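Local coordinates for uncharacterized protein TCIL3000_10_9440 (Trypanosoma congolense, PDB 5KMX) that is of unknown function but, as a bilobed insect-stage surface antigen with a predicted transmembrane helix, has been proposed to act as a sensor, at residues 92-97 / 150-155; 31-36 / 56-61. All blocks are in the same frame, centred on the assembly; numbering follows the deposited sequence.

Contact 1. Residues 92-97 / 150-155; sequences RVKREK and KQNVYL. With SO4 (sulfate ion), chain G.
Val93 and Val153 meet through their CG2 methyls, 3.6 Å apart, on the closely packed side of a twisted antiparallel pair of strands. Each backbone gives its N-H to the other: Val93 N reaches Val153 O, and Val153 N returns to Val93 O at 3.1 Å, almost perfectly straight at 177°. Tyr190 of strand 189-191 lies against both valines and helps bury them.

The next hydrogen-bonded pair on this face, Arg95 with Gln151, repeats the backbone exchange, Arg95 N to Gln151 O measuring 2.7 Å, and adds a side-chain bond. With CG anti to the backbone N (chi1 179° in Arg95, -163° in Gln151), the two chains run alongside each other, and Arg95 NH1 comes within 2.7 Å of Gln151 OE1. The amide oxygen sits at the edge of the guanidinium, near its plane. Arg95 NH2 and Lys97 NZ hold a sulfate, probably from the crystallisation liquor.

Hydrogen-bonded and non-hydrogen-bonded pairs alternate as in any antiparallel sheet; the long strands 85-100 and 145-165 appear to link the two lobes of the ectodomain.

The opposite face is looser and partly open to solvent. Arg92 CG rests 3.6 Å from Tyr154 CE2, while Asn152 OD1 touches methylenes from two neighbours, Arg92 CD and Lys94 CE, the latter at 3.3 Å. Farther along, Glu96 OE1 comes no nearer to Lys150 than 4.2 Å, at CE, their charged atoms not in contact.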
loop_
_atom_site.group_PDB
_atom_site.type_symbol
_atom_site.label_atom_id
_atom_site.label_comp_id
_atom_site.label_asym_id
_atom_site.label_seq_id
_atom_site.Cartn_x
_atom_site.Cartn_y
_atom_site.Cartn_z
ATOM N N ARG A 92 -6.112 7.805 9.511
ATOM C CA ARG A 92 -6.122 6.737 10.502
ATOM C C ARG A 92 -7.065 5.607 10.101
ATOM O O ARG A 92 -8.200 5.848 9.690
ATOM C CB ARG A 92 -6.535 7.289 11.868
ATOM C CG ARG A 92 -6.302 6.337 13.029
ATOM C CD ARG A 92 -7.149 6.728 14.228
ATOM N NE ARG A 92 -8.566 6.487 13.969
ATOM C CZ ARG A 92 -9.560 6.934 14.728
ATOM N NH1 ARG A 92 -9.309 7.665 15.808
ATOM N NH2 ARG A 92 -10.815 6.656 14.400
ATOM N N VAL A 93 -6.582 4.374 10.224
ATOM C CA VAL A 93 -7.412 3.192 10.029
ATOM C C VAL A 93 -7.070 2.154 11.096
ATOM O O VAL A 93 -6.128 2.337 11.869
ATOM C CB VAL A 93 -7.224 2.577 8.625
ATOM C CG1 VAL A 93 -7.574 3.594 7.548
ATOM C CG2 VAL A 93 -5.801 2.065 8.441
ATOM N N LYS A 94 -7.837 1.068 11.127
ATOM C CA LYS A 94 -7.643 0.016 12.119
ATOM C C LYS A 94 -6.913 -1.185 11.525
ATOM O O LYS A 94 -7.117 -1.538 10.363
ATOM C CB LYS A 94 -8.992 -0.422 12.694
ATOM C CG LYS A 94 -9.632 0.601 13.623
ATOM C CD LYS A 94 -9.051 0.516 15.027
ATOM C CE LYS A 94 -9.672 1.550 15.952
ATOM N NZ LYS A 94 -9.245 1.357 17.368
ATOM N N ARG A 95 -6.061 -1.802 12.341
ATOM C CA ARG A 95 -5.304 -2.986 11.946
ATOM C C ARG A 95 -5.664 -4.143 12.873
ATOM O O ARG A 95 -5.381 -4.094 14.070
ATOM C CB ARG A 95 -3.800 -2.697 11.996
ATOM C CG ARG A 95 -2.897 -3.868 11.629
ATOM C CD ARG A 95 -1.603 -3.819 12.433
ATOM N NE ARG A 95 -0.601 -4.765 11.950
ATOM C CZ ARG A 95 0.491 -5.113 12.626
ATOM N NH1 ARG A 95 0.725 -4.605 13.829
ATOM N NH2 ARG A 95 1.348 -5.977 12.103
ATOM N N GLU A 96 -6.292 -5.177 12.317
ATOM C CA GLU A 96 -6.737 -6.319 13.110
ATOM C C GLU A 96 -5.834 -7.531 12.897
ATOM O O GLU A 96 -5.712 -8.039 11.781
ATOM C CB GLU A 96 -8.186 -6.675 12.771
ATOM C CG GLU A 96 -8.816 -7.655 13.750
ATOM C CD GLU A 96 -10.268 -7.947 13.437
ATOM O OE1 GLU A 96 -10.866 -7.210 12.625
ATOM O OE2 GLU A 96 -10.814 -8.916 14.003
ATOM N N LYS A 97 -5.210 -7.988 13.980
ATOM C CA LYS A 97 -4.301 -9.130 13.939
ATOM C C LYS A 97 -4.733 -10.205 14.933
ATOM O O LYS A 97 -4.957 -9.923 16.110
ATOM C CB LYS A 97 -2.867 -8.684 14.236
ATOM C CG LYS A 97 -2.253 -7.797 13.158
ATOM C CD LYS A 97 -1.880 -8.587 11.909
ATOM C CE LYS A 97 -0.623 -9.423 12.122
ATOM N NZ LYS A 97 -0.266 -10.211 10.912
ATOM N N LYS A 150 -6.926 -4.916 17.940
ATOM C CA LYS A 150 -7.305 -3.825 17.046
ATOM C C LYS A 150 -6.384 -2.636 17.288
ATOM O O LYS A 150 -6.420 -2.009 18.347
ATOM C CB LYS A 150 -8.768 -3.426 17.246
ATOM C CG LYS A 150 -9.727 -4.152 16.315
ATOM C CD LYS A 150 -11.066 -3.443 16.230
ATOM C CE LYS A 150 -11.910 -3.995 15.095
ATOM N NZ LYS A 150 -13.082 -3.128 14.787
ATOM N N GLN A 151 -5.560 -2.340 16.289
ATOM C CA GLN A 151 -4.481 -1.372 16.424
ATOM C C GLN A 151 -4.717 -0.149 15.544
ATOM O O GLN A 151 -5.153 -0.272 14.400
ATOM C CB GLN A 151 -3.152 -2.036 16.061
ATOM C CG GLN A 151 -1.913 -1.304 16.536
ATOM C CD GLN A 151 -0.639 -2.019 16.123
ATOM O OE1 GLN A 151 -0.677 -3.168 15.683
ATOM N NE2 GLN A 151 0.494 -1.341 16.259
ATOM N N ASN A 152 -4.429 1.029 16.088
ATOM C CA ASN A 152 -4.477 2.261 15.312
ATOM C C ASN A 152 -3.188 2.445 14.522
ATOM O O ASN A 152 -2.097 2.450 15.093
ATOM C CB ASN A 152 -4.708 3.468 16.222
ATOM C CG ASN A 152 -6.154 3.600 16.660
ATOM O OD1 ASN A 152 -7.070 3.576 15.838
ATOM N ND2 ASN A 152 -6.365 3.741 17.963
ATOM N N VAL A 153 -3.323 2.583 13.206
ATOM C CA VAL A 153 -2.182 2.816 12.329
ATOM C C VAL A 153 -2.453 4.035 11.453
ATOM O O VAL A 153 -3.609 4.361 11.176
ATOM C CB VAL A 153 -1.881 1.587 11.451
ATOM C CG1 VAL A 153 -1.374 0.438 12.308
ATOM C CG2 VAL A 153 -3.116 1.169 10.661
ATOM N N TYR A 154 -1.385 4.700 11.018
ATOM C CA TYR A 154 -1.502 6.019 10.405
ATOM C C TYR A 154 -0.766 6.124 9.073
ATOM O O TYR A 154 0.320 5.567 8.903
ATOM C CB TYR A 154 -0.984 7.077 11.374
ATOM C CG TYR A 154 -1.512 6.897 12.778
ATOM C CD1 TYR A 154 -0.850 6.084 13.689
ATOM C CD2 TYR A 154 -2.676 7.529 13.189
ATOM C CE1 TYR A 154 -1.329 5.910 14.971
ATOM C CE2 TYR A 154 -3.162 7.363 14.472
ATOM C CZ TYR A 154 -2.485 6.552 15.358
ATOM O OH TYR A 154 -2.962 6.381 16.638
ATOM N N LEU A 155 -1.366 6.862 8.143
ATOM C CA LEU A 155 -0.900 6.922 6.760
ATOM C C LEU A 155 0.511 7.490 6.632
ATOM O O LEU A 155 0.806 8.572 7.140
ATOM C CB LEU A 155 -1.871 7.759 5.923
ATOM C CG LEU A 155 -1.660 7.759 4.406
ATOM C CD1 LEU A 155 -1.935 6.383 3.815
ATOM C CD2 LEU A 155 -2.541 8.815 3.754
HETATM S S SO4 G . 1.591 -7.978 8.703
HETATM O O1 SO4 G . 2.406 -7.993 7.492
HETATM O O2 SO4 G . 2.130 -8.932 9.667
HETATM O O3 SO4 G . 0.218 -8.346 8.368
HETATM O O4 SO4 G . 1.610 -6.637 9.284
#

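Contact 2. Residues 31-36 / 56-61; sequences GRFNTE and VYTEAT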
loop_
_atom_site.group_PDB
_atom_site.type_symbol
_atom_site.label_atom_id
_atom_site.label_comp_id
_atom_site.label_asym_id
_atom_site.label_seq_id
_atom_site.Cartn_x
_atom_site.Cartn_y
_atom_site.Cartn_z
ATOM N N GLY A 31 4.820 16.555 -13.041
ATOM C CA GLY A 31 3.644 17.323 -12.686
ATOM C C GLY A 31 3.666 17.672 -11.216
ATOM O O GLY A 31 4.720 17.991 -10.665
ATOM N N ARG A 32 2.503 17.605 -10.576
ATOM C CA ARG A 32 2.406 17.932 -9.161
ATOM C C ARG A 32 1.368 17.097 -8.420
ATOM O O ARG A 32 0.305 16.777 -8.955
ATOM C CB ARG A 32 2.078 19.415 -8.989
ATOM C CG ARG A 32 3.184 20.343 -9.455
ATOM C CD ARG A 32 2.867 21.795 -9.164
ATOM N NE ARG A 32 4.019 22.655 -9.427
ATOM C CZ ARG A 32 3.954 23.973 -9.585
ATOM N NH1 ARG A 32 2.787 24.600 -9.520
ATOM N NH2 ARG A 32 5.059 24.667 -9.820
ATOM N N PHE A 33 1.714 16.733 -7.189
ATOM C CA PHE A 33 0.757 16.221 -6.219
ATOM C C PHE A 33 0.462 17.364 -5.257
ATOM O O PHE A 33 1.337 17.767 -4.491
ATOM C CB PHE A 33 1.312 15.003 -5.475
ATOM C CG PHE A 33 1.502 13.793 -6.348
ATOM C CD1 PHE A 33 0.440 12.947 -6.621
ATOM C CD2 PHE A 33 2.743 13.501 -6.892
ATOM C CE1 PHE A 33 0.610 11.833 -7.422
ATOM C CE2 PHE A 33 2.919 12.388 -7.693
ATOM C CZ PHE A 33 1.851 11.553 -7.957
ATOM N N ASN A 34 -0.760 17.889 -5.307
ATOM C CA ASN A 34 -1.103 19.122 -4.600
ATOM C C ASN A 34 -0.147 20.252 -4.992
ATOM O O ASN A 34 -0.185 20.731 -6.123
ATOM C CB ASN A 34 -1.090 18.904 -3.084
ATOM C CG ASN A 34 -2.288 18.119 -2.597
ATOM O OD1 ASN A 34 -3.189 17.790 -3.368
ATOM N ND2 ASN A 34 -2.304 17.808 -1.305
ATOM N N THR A 35 0.714 20.660 -4.062
ATOM C CA THR A 35 1.618 21.789 -4.267
ATOM C C THR A 35 2.982 21.326 -4.779
ATOM O O THR A 35 3.655 22.037 -5.525
ATOM C CB THR A 35 1.794 22.587 -2.947
ATOM O OG1 THR A 35 0.783 23.598 -2.865
ATOM C CG2 THR A 35 3.168 23.249 -2.855
ATOM N N GLU A 36 3.370 20.119 -4.383
ATOM C CA GLU A 36 4.732 19.638 -4.576
ATOM C C GLU A 36 4.978 19.109 -5.985
ATOM O O GLU A 36 4.107 18.470 -6.574
ATOM C CB GLU A 36 5.036 18.539 -3.555
ATOM C CG GLU A 36 4.608 18.879 -2.133
ATOM C CD GLU A 36 5.340 20.084 -1.568
ATOM O OE1 GLU A 36 4.833 20.687 -0.598
ATOM O OE2 GLU A 36 6.423 20.425 -2.089
ATOM N N VAL A 56 8.633 1.451 -12.169
ATOM C CA VAL A 56 8.693 2.898 -12.360
ATOM C C VAL A 56 7.412 3.590 -11.901
ATOM O O VAL A 56 6.304 3.154 -12.214
ATOM C CB VAL A 56 8.956 3.253 -13.836
ATOM C CG1 VAL A 56 9.122 4.759 -14.005
ATOM C CG2 VAL A 56 10.196 2.527 -14.337
ATOM N N TYR A 57 7.589 4.682 -11.165
ATOM C CA TYR A 57 6.477 5.475 -10.663
ATOM C C TYR A 57 6.917 6.922 -10.475
ATOM O O TYR A 57 8.113 7.205 -10.392
ATOM C CB TYR A 57 5.966 4.902 -9.341
ATOM C CG TYR A 57 7.006 4.885 -8.242
ATOM C CD1 TYR A 57 7.225 6.003 -7.448
ATOM C CD2 TYR A 57 7.771 3.750 -7.998
ATOM C CE1 TYR A 57 8.176 5.993 -6.446
ATOM C CE2 TYR A 57 8.723 3.730 -6.995
ATOM C CZ TYR A 57 8.920 4.855 -6.223
ATOM O OH TYR A 57 9.865 4.843 -5.224
ATOM N N THR A 58 5.950 7.831 -10.416
ATOM C CA THR A 58 6.223 9.230 -10.105
ATOM C C THR A 58 5.745 9.499 -8.680
ATOM O O THR A 58 4.743 8.930 -8.242
ATOM C CB THR A 58 5.532 10.183 -11.104
ATOM O OG1 THR A 58 5.967 11.529 -10.870
ATOM C CG2 THR A 58 4.020 10.105 -10.976
ATOM N N GLU A 59 6.461 10.354 -7.956
ATOM C CA GLU A 59 6.192 10.536 -6.532
ATOM C C GLU A 59 6.489 11.939 -6.018
ATOM O O GLU A 59 7.114 12.754 -6.698
ATOM C CB GLU A 59 7.002 9.519 -5.715
ATOM C CG GLU A 59 8.521 9.657 -5.843
ATOM C CD GLU A 59 9.101 10.788 -5.003
ATOM O OE1 GLU A 59 10.062 11.438 -5.467
ATOM O OE2 GLU A 59 8.606 11.024 -3.881
ATOM N N ALA A 60 6.035 12.197 -4.797
ATOM C CA ALA A 60 6.334 13.432 -4.089
ATOM C C ALA A 60 6.077 13.231 -2.601
ATOM O O ALA A 60 5.372 12.301 -2.208
ATOM C CB ALA A 60 5.499 14.580 -4.628
ATOM N N THR A 61 6.657 14.101 -1.781
ATOM C CA THR A 61 6.435 14.073 -0.341
ATOM C C THR A 61 5.497 15.208 0.050
ATOM O O THR A 61 5.851 16.380 -0.066
ATOM C CB THR A 61 7.756 14.199 0.443
ATOM O OG1 THR A 61 8.609 13.092 0.129
ATOM C CG2 THR A 61 7.494 14.217 1.942
#
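Phe33 lies across three consecutive residues of strand 53-63, and apolar contact carries most of the meeting. The CD2 side of its ring reaches Ala60 CB at 3.7 Å; CE2 comes 3.9 Å from Glu59 CA, and CZ stands 4.0 Å from the methyl CG2 of Thr58. With CG anti to the carbonyl carbon (chi1 -67°), the ring is carried out toward the partner strand and lies along it. Ala60 is shared: its methyl also faces Glu36 CB at 4.1 Å. Val75 and Val77 of strand 72-79, with Val200 and Leu202 of strand 197-204, are among the residues that pack round Phe33.

The backbones themselves are not paired here. The segments 31-33 and 56-61 run 52° apart, with strand 36-45 hydrogen-bonded to both, and Phe33 reaches past that intervening strand, as expected on the inner side of a strongly curled sheet. Hydrogen bonds within 31-36 shape the hairpin joining 31-33 to 36-45, closed by a type II' beta turn from Phe33 to Glu36. Its two backbone bonds, Phe33 N to Glu36 O at 3.0 Å and Glu36 N to Phe33 O at 3.1 Å, fix where both contact residues emerge.

Between the segments, polar atoms meet carbon instead: Glu36 CG touches Thr61 O at 3.5 Å. The hydroxyl of Thr58 is hydrogen-bonded to Trp29 O. The carboxylate of Glu59, whose side chain departs from the other face of the strand, forms a salt bridge with Arg41 through OE1 and a hydrogen bond with Asn199 through OE2.

How the contacts relate
Both contacts belong to one extended sheet, yet they occupy different parts of it, with centres 26 Å apart and nearest atoms about 10 Å apart. Contact 2 is largely buried in the lobe where the sheet curls on itself; contact 1 is partly exposed, on the pair of strands leading out of that lobe. They also differ in kind. In 92-97 / 150-155, adjacent strands are bonded directly and long charged or polar side chains line the pair, whereas in 31-36 / 56-61 an aromatic ring bridges strands that are not neighbours. Strand 72-79 relates them, pairing with both 31-33 and 85-100.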